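Proximal thread matrix protein 1 from Mytilus galloprovincialis probably binds collagen through its von Willebrand factor type A domains, as a zinc-binding matrix protein of the mussel byssus. One contact in two of its structures: PDB 4CN9 (chain A, 1.90 Å), residues Asp61-Ile66 and Met172-Ser177, and PDB 4CNB (chain B, 1.95 Å), residues Asp61-Ile66 and Met172-Ser177. Structure 2 is superposed on structure 1 by the backbone atoms of these residues (RMSD 0.29 Å); each is numbered along its deposited sequence.

Structure 1 (4CN9); sequences DDSSSI and MTDGKS. With ZN (zinc ion), chain C.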
loop_
_atom_site.group_PDB
_atom_site.type_symbol
_atom_site.label_atom_id
_atom_site.label_comp_id
_atom_site.label_asym_id
_atom_site.label_seq_id
_atom_site.Cartn_x
_atom_site.Cartn_y
_atom_site.Cartn_z
ATOM N N ASP A 61 12.405 1.529 -17.202
ATOM C CA ASP A 61 12.672 2.878 -17.740
ATOM C C ASP A 61 13.814 2.797 -18.759
ATOM O O ASP A 61 14.907 2.339 -18.408
ATOM C CB ASP A 61 13.035 3.792 -16.558
ATOM C CG ASP A 61 13.266 5.272 -16.939
ATOM O OD1 ASP A 61 13.755 5.597 -18.044
ATOM O OD2 ASP A 61 12.978 6.123 -16.070
ATOM N N ASP A 62 13.562 3.184 -20.022
ATOM C CA ASP A 62 14.659 3.259 -21.006
ATOM C C ASP A 62 14.877 4.670 -21.542
ATOM O O ASP A 62 15.202 4.861 -22.707
ATOM C CB ASP A 62 14.545 2.197 -22.129
ATOM C CG ASP A 62 13.340 2.387 -23.057
ATOM O OD1 ASP A 62 12.436 3.208 -22.787
ATOM O OD2 ASP A 62 13.307 1.673 -24.085
ATOM N N SER A 63 14.735 5.651 -20.654
ATOM C CA SER A 63 15.009 7.057 -20.971
ATOM C C SER A 63 16.504 7.329 -21.144
ATOM O O SER A 63 17.351 6.655 -20.551
ATOM C CB SER A 63 14.452 7.989 -19.875
ATOM O OG SER A 63 15.091 7.792 -18.610
ATOM N N SER A 64 16.815 8.348 -21.943
ATOM C CA SER A 64 18.195 8.683 -22.290
ATOM C C SER A 64 19.014 9.128 -21.083
ATOM O O SER A 64 20.233 8.995 -21.083
ATOM C CB SER A 64 18.215 9.787 -23.356
ATOM O OG SER A 64 17.585 10.953 -22.873
ATOM N N SER A 65 18.352 9.659 -20.062
ATOM C CA SER A 65 19.032 10.055 -18.822
ATOM C C SER A 65 19.935 8.949 -18.252
ATOM O O SER A 65 20.993 9.224 -17.683
ATOM C CB SER A 65 17.999 10.445 -17.763
ATOM O OG SER A 65 17.251 9.314 -17.360
ATOM N N ILE A 66 19.514 7.701 -18.417
ATOM C CA ILE A 66 20.226 6.568 -17.864
ATOM C C ILE A 66 21.553 6.339 -18.569
ATOM O O ILE A 66 22.563 6.059 -17.920
ATOM C CB ILE A 66 19.370 5.290 -17.959
ATOM C CG1 ILE A 66 18.088 5.492 -17.145
ATOM C CG2 ILE A 66 20.176 4.067 -17.470
ATOM C CD1 ILE A 66 17.086 4.383 -17.260
ATOM N N MET A 172 10.720 0.336 -12.337
ATOM C CA MET A 172 12.061 0.870 -12.104
ATOM C C MET A 172 12.218 2.155 -12.899
ATOM O O MET A 172 12.096 2.142 -14.121
ATOM C CB MET A 172 13.122 -0.136 -12.568
ATOM C CG MET A 172 13.021 -1.508 -11.912
ATOM S SD MET A 172 14.138 -2.715 -12.707
ATOM C CE MET A 172 15.698 -1.946 -12.339
ATOM N N THR A 173 12.503 3.266 -12.228
ATOM C CA THR A 173 12.653 4.536 -12.935
ATOM C C THR A 173 13.714 5.458 -12.332
ATOM O O THR A 173 13.997 5.401 -11.138
ATOM C CB THR A 173 11.308 5.271 -13.015
ATOM O OG1 THR A 173 11.428 6.455 -13.820
ATOM C CG2 THR A 173 10.811 5.628 -11.643
ATOM N N ASP A 174 14.318 6.292 -13.180
ATOM C CA ASP A 174 15.245 7.307 -12.708
ATOM C C ASP A 174 14.685 8.700 -12.941
ATOM O O ASP A 174 15.425 9.695 -12.911
ATOM C CB ASP A 174 16.616 7.159 -13.387
ATOM C CG ASP A 174 16.678 7.814 -14.770
ATOM O OD1 ASP A 174 15.646 7.870 -15.500
ATOM O OD2 ASP A 174 17.789 8.271 -15.122
ATOM N N GLY A 175 13.377 8.791 -13.153
ATOM C CA GLY A 175 12.793 10.066 -13.530
ATOM C C GLY A 175 11.410 10.311 -12.968
ATOM O O GLY A 175 10.837 9.481 -12.264
ATOM N N LYS A 176 10.859 11.472 -13.291
ATOM C CA LYS A 176 9.493 11.776 -12.906
ATOM C C LYS A 176 8.655 11.788 -14.166
ATOM O O LYS A 176 9.154 12.087 -15.243
ATOM C CB LYS A 176 9.407 13.117 -12.170
ATOM C CG LYS A 176 9.726 14.321 -13.018
ATOM C CD LYS A 176 9.518 15.603 -12.219
ATOM C CE LYS A 176 10.202 16.782 -12.889
ATOM N NZ LYS A 176 10.076 18.034 -12.086
ATOM N N SER A 177 7.389 11.423 -14.032
ATOM C CA SER A 177 6.502 11.318 -15.181
ATOM C C SER A 177 6.303 12.730 -15.714
ATOM O O SER A 177 5.915 13.622 -14.959
ATOM C CB SER A 177 5.161 10.714 -14.756
ATOM O OG SER A 177 4.452 10.185 -15.863
HETATM ZN ZN ZN C . 15.235 9.265 -17.026
HETATM O O HOH W 1 13.274 8.750 -16.549
HETATM O O HOH W 2 15.355 10.834 -15.614
HETATM O O HOH W 3 14.700 10.793 -18.331
#
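Asp174 meets Ser65 and Ser63 around a zinc ion, the MIDAS motif of a von Willebrand factor type A domain. The site lies at the ends of parallel strands 54-61 and 166-173, where helix 64-69 starts. Six ligands bind zinc: Ser63 OG, Ser65 OG, Asp174 OD1 at 2.1 Å, and waters 1, 2 and 3. Asp174 OD2 takes a hydrogen bond from Ser65 OG at 2.5 Å through its syn lone pair. Asp61 CB lies against Met172 O. CG stands anti to the backbone N (chi1 -177°), which brings OD2 to Thr173 OG1 and Asp174 N. Asp61 OD1 accepts from Ser63 N at 2.8 Å, an Asx turn, and from Ser63 OG at 2.6 Å. Thr173 OG1 donates to the anti lone pair of Asp61 OD2 at 2.8 Å. Asp174 N donates to Asp61 OD2 at 3.2 Å, from 47° above the carboxylate plane. Water 1 donates to Asp61 OD2. Asp61 thus holds a zinc-bound serine and water, consistent with a second-shell role. Ile66 CG1 packs against Asp174 OD2 at 3.5 Å.

Comparison
The sharpest difference is the zinc ion. It sits between Ser63(A), Ser65(A) and Asp174(A), and none is modelled at that place in structure 2. The metal bonds from Ser63(A) OG, Ser65(A) OG and Asp174(A) OD1 therefore have no counterpart. The comparable CA atoms coincide within the error, and the side chains of Asp61(A), Ser63(A), Ser65(A) and Thr173(A) keep their places in structure 2. The bond of Ser63(A) N to Asp61(A) OD1, 2.8 Å, is found again between Ser63(B) N and Asp61(B) OD1, 2.9 Å. Ser65(A) OG also bonds Asp174(A) OD2, as Ser65(B) OG does Asp174(B) OD2, though the latter may merely reflect the shape of a site without metal. One water also stays: water 1, a zinc ligand in structure 1, and water 4 occupy the same place. Without the metal, water 4 may link Asp61(B), Ser63(B) and Asp174(B) by hydrogen bonds; of these positions, Ser63(A) and Asp174(A) bind zinc in structure 1. Waters 2 and 3, also zinc ligands, are modelled in structure 1 alone.

Structure 2 (4CNB); sequences DDSSSI and MTDGKS.
Asp174 meets Ser65 and Ser63 at the MIDAS motif, where no metal ion is modelled. Water 4 lies among the polar groups. Water 4 donates to Asp174 OD1 at 2.5 Å and accepts from Ser63 OG at 2.6 Å. These bonds may partly reflect the shape of a site without metal. Asp174 OD2 takes a hydrogen bond from Ser65 OG at 2.9 Å through its syn lone pair, with the same caution. Asp61 CB lies against Met172 O. CG stands anti to the backbone N (chi1 -163°), which brings OD2 near Thr173 OG1 and Asp174 N. Asp61 OD1 accepts from Ser63 N at 2.9 Å, an Asx turn, and lies 3.1 Å from Ser63 OG. Asp61 OD2 is 3.1 Å from Thr173 OG1. Asp174 N gives Asp61 OD2 a weak bond at 3.5 Å. Water 4 donates to Asp61 OD2. Asp61 thus reaches both a MIDAS serine and the water between the segments. Ile66 CD1 packs against Asp174 CG at 3.5 Å.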
loop_
_atom_site.group_PDB
_atom_site.type_symbol
_atom_site.label_atom_id
_atom_site.label_comp_id
_atom_site.label_asym_id
_atom_site.label_seq_id
_atom_site.Cartn_x
_atom_site.Cartn_y
_atom_site.Cartn_z
ATOM N N ASP B 61 12.497 1.462 -17.287
ATOM C CA ASP B 61 12.813 2.777 -17.852
ATOM C C ASP B 61 13.943 2.661 -18.868
ATOM O O ASP B 61 15.013 2.146 -18.543
ATOM C CB ASP B 61 13.242 3.735 -16.727
ATOM C CG ASP B 61 13.181 5.215 -17.139
ATOM O OD1 ASP B 61 13.298 5.524 -18.340
ATOM O OD2 ASP B 61 13.014 6.073 -16.248
ATOM N N ASP B 62 13.716 3.112 -20.101
ATOM C CA ASP B 62 14.815 3.176 -21.071
ATOM C C ASP B 62 15.039 4.560 -21.645
ATOM O O ASP B 62 15.352 4.700 -22.821
ATOM C CB ASP B 62 14.641 2.146 -22.198
ATOM C CG ASP B 62 13.433 2.404 -23.070
ATOM O OD1 ASP B 62 12.564 3.243 -22.729
ATOM O OD2 ASP B 62 13.355 1.725 -24.112
ATOM N N SER B 63 14.898 5.573 -20.794
ATOM C CA SER B 63 15.108 6.969 -21.173
ATOM C C SER B 63 16.591 7.295 -21.327
ATOM O O SER B 63 17.432 6.700 -20.650
ATOM C CB SER B 63 14.519 7.881 -20.100
ATOM O OG SER B 63 15.280 7.812 -18.902
ATOM N N SER B 64 16.908 8.256 -22.192
ATOM C CA SER B 64 18.300 8.625 -22.463
ATOM C C SER B 64 19.027 9.083 -21.211
ATOM O O SER B 64 20.236 8.921 -21.107
ATOM C CB SER B 64 18.402 9.713 -23.542
ATOM O OG SER B 64 17.630 10.860 -23.245
ATOM N N SER B 65 18.299 9.654 -20.263
ATOM C CA SER B 65 18.904 10.082 -19.003
ATOM C C SER B 65 19.649 8.931 -18.308
ATOM O O SER B 65 20.607 9.170 -17.571
ATOM C CB SER B 65 17.845 10.694 -18.066
ATOM O OG SER B 65 16.839 9.752 -17.718
ATOM N N ILE B 66 19.220 7.689 -18.545
ATOM C CA ILE B 66 19.883 6.531 -17.956
ATOM C C ILE B 66 21.285 6.381 -18.528
ATOM O O ILE B 66 22.237 6.162 -17.786
ATOM C CB ILE B 66 19.168 5.184 -18.247
ATOM C CG1 ILE B 66 17.654 5.253 -18.008
ATOM C CG2 ILE B 66 19.810 4.062 -17.415
ATOM C CD1 ILE B 66 17.235 5.324 -16.575
ATOM N N MET B 172 10.677 0.497 -12.449
ATOM C CA MET B 172 11.985 1.115 -12.229
ATOM C C MET B 172 12.093 2.419 -13.001
ATOM O O MET B 172 11.820 2.465 -14.206
ATOM C CB MET B 172 13.104 0.187 -12.694
ATOM C CG MET B 172 13.254 -1.061 -11.858
ATOM S SD MET B 172 14.125 -2.340 -12.753
ATOM C CE MET B 172 15.810 -1.946 -12.352
ATOM N N THR B 173 12.527 3.474 -12.322
ATOM C CA THR B 173 12.627 4.777 -12.964
ATOM C C THR B 173 13.665 5.664 -12.285
ATOM O O THR B 173 13.843 5.610 -11.069
ATOM C CB THR B 173 11.278 5.495 -12.945
ATOM O OG1 THR B 173 11.367 6.703 -13.710
ATOM C CG2 THR B 173 10.848 5.815 -11.507
ATOM N N ASP B 174 14.348 6.479 -13.082
ATOM C CA ASP B 174 15.340 7.395 -12.556
ATOM C C ASP B 174 14.749 8.785 -12.568
ATOM O O ASP B 174 15.448 9.769 -12.345
ATOM C CB ASP B 174 16.613 7.357 -13.403
ATOM C CG ASP B 174 16.496 8.166 -14.669
ATOM O OD1 ASP B 174 15.362 8.429 -15.128
ATOM O OD2 ASP B 174 17.549 8.544 -15.209
ATOM N N GLY B 175 13.451 8.869 -12.827
ATOM C CA GLY B 175 12.838 10.167 -13.010
ATOM C C GLY B 175 11.363 10.228 -12.710
ATOM O O GLY B 175 10.736 9.234 -12.331
ATOM N N LYS B 176 10.814 11.423 -12.890
ATOM C CA LYS B 176 9.400 11.669 -12.691
ATOM C C LYS B 176 8.686 11.671 -14.039
ATOM O O LYS B 176 9.240 12.080 -15.051
ATOM C CB LYS B 176 9.194 13.000 -11.963
ATOM C CG LYS B 176 9.453 14.248 -12.793
ATOM C CD LYS B 176 9.108 15.497 -11.974
ATOM C CE LYS B 176 9.026 16.760 -12.821
ATOM N NZ LYS B 176 8.695 17.949 -11.971
ATOM N N SER B 177 7.454 11.198 -14.054
ATOM C CA SER B 177 6.691 11.183 -15.284
ATOM C C SER B 177 6.612 12.618 -15.821
ATOM O O SER B 177 6.265 13.535 -15.087
ATOM C CB SER B 177 5.303 10.623 -15.022
ATOM O OG SER B 177 4.661 10.310 -16.246
HETATM O O HOH W 4 13.656 8.507 -16.999
#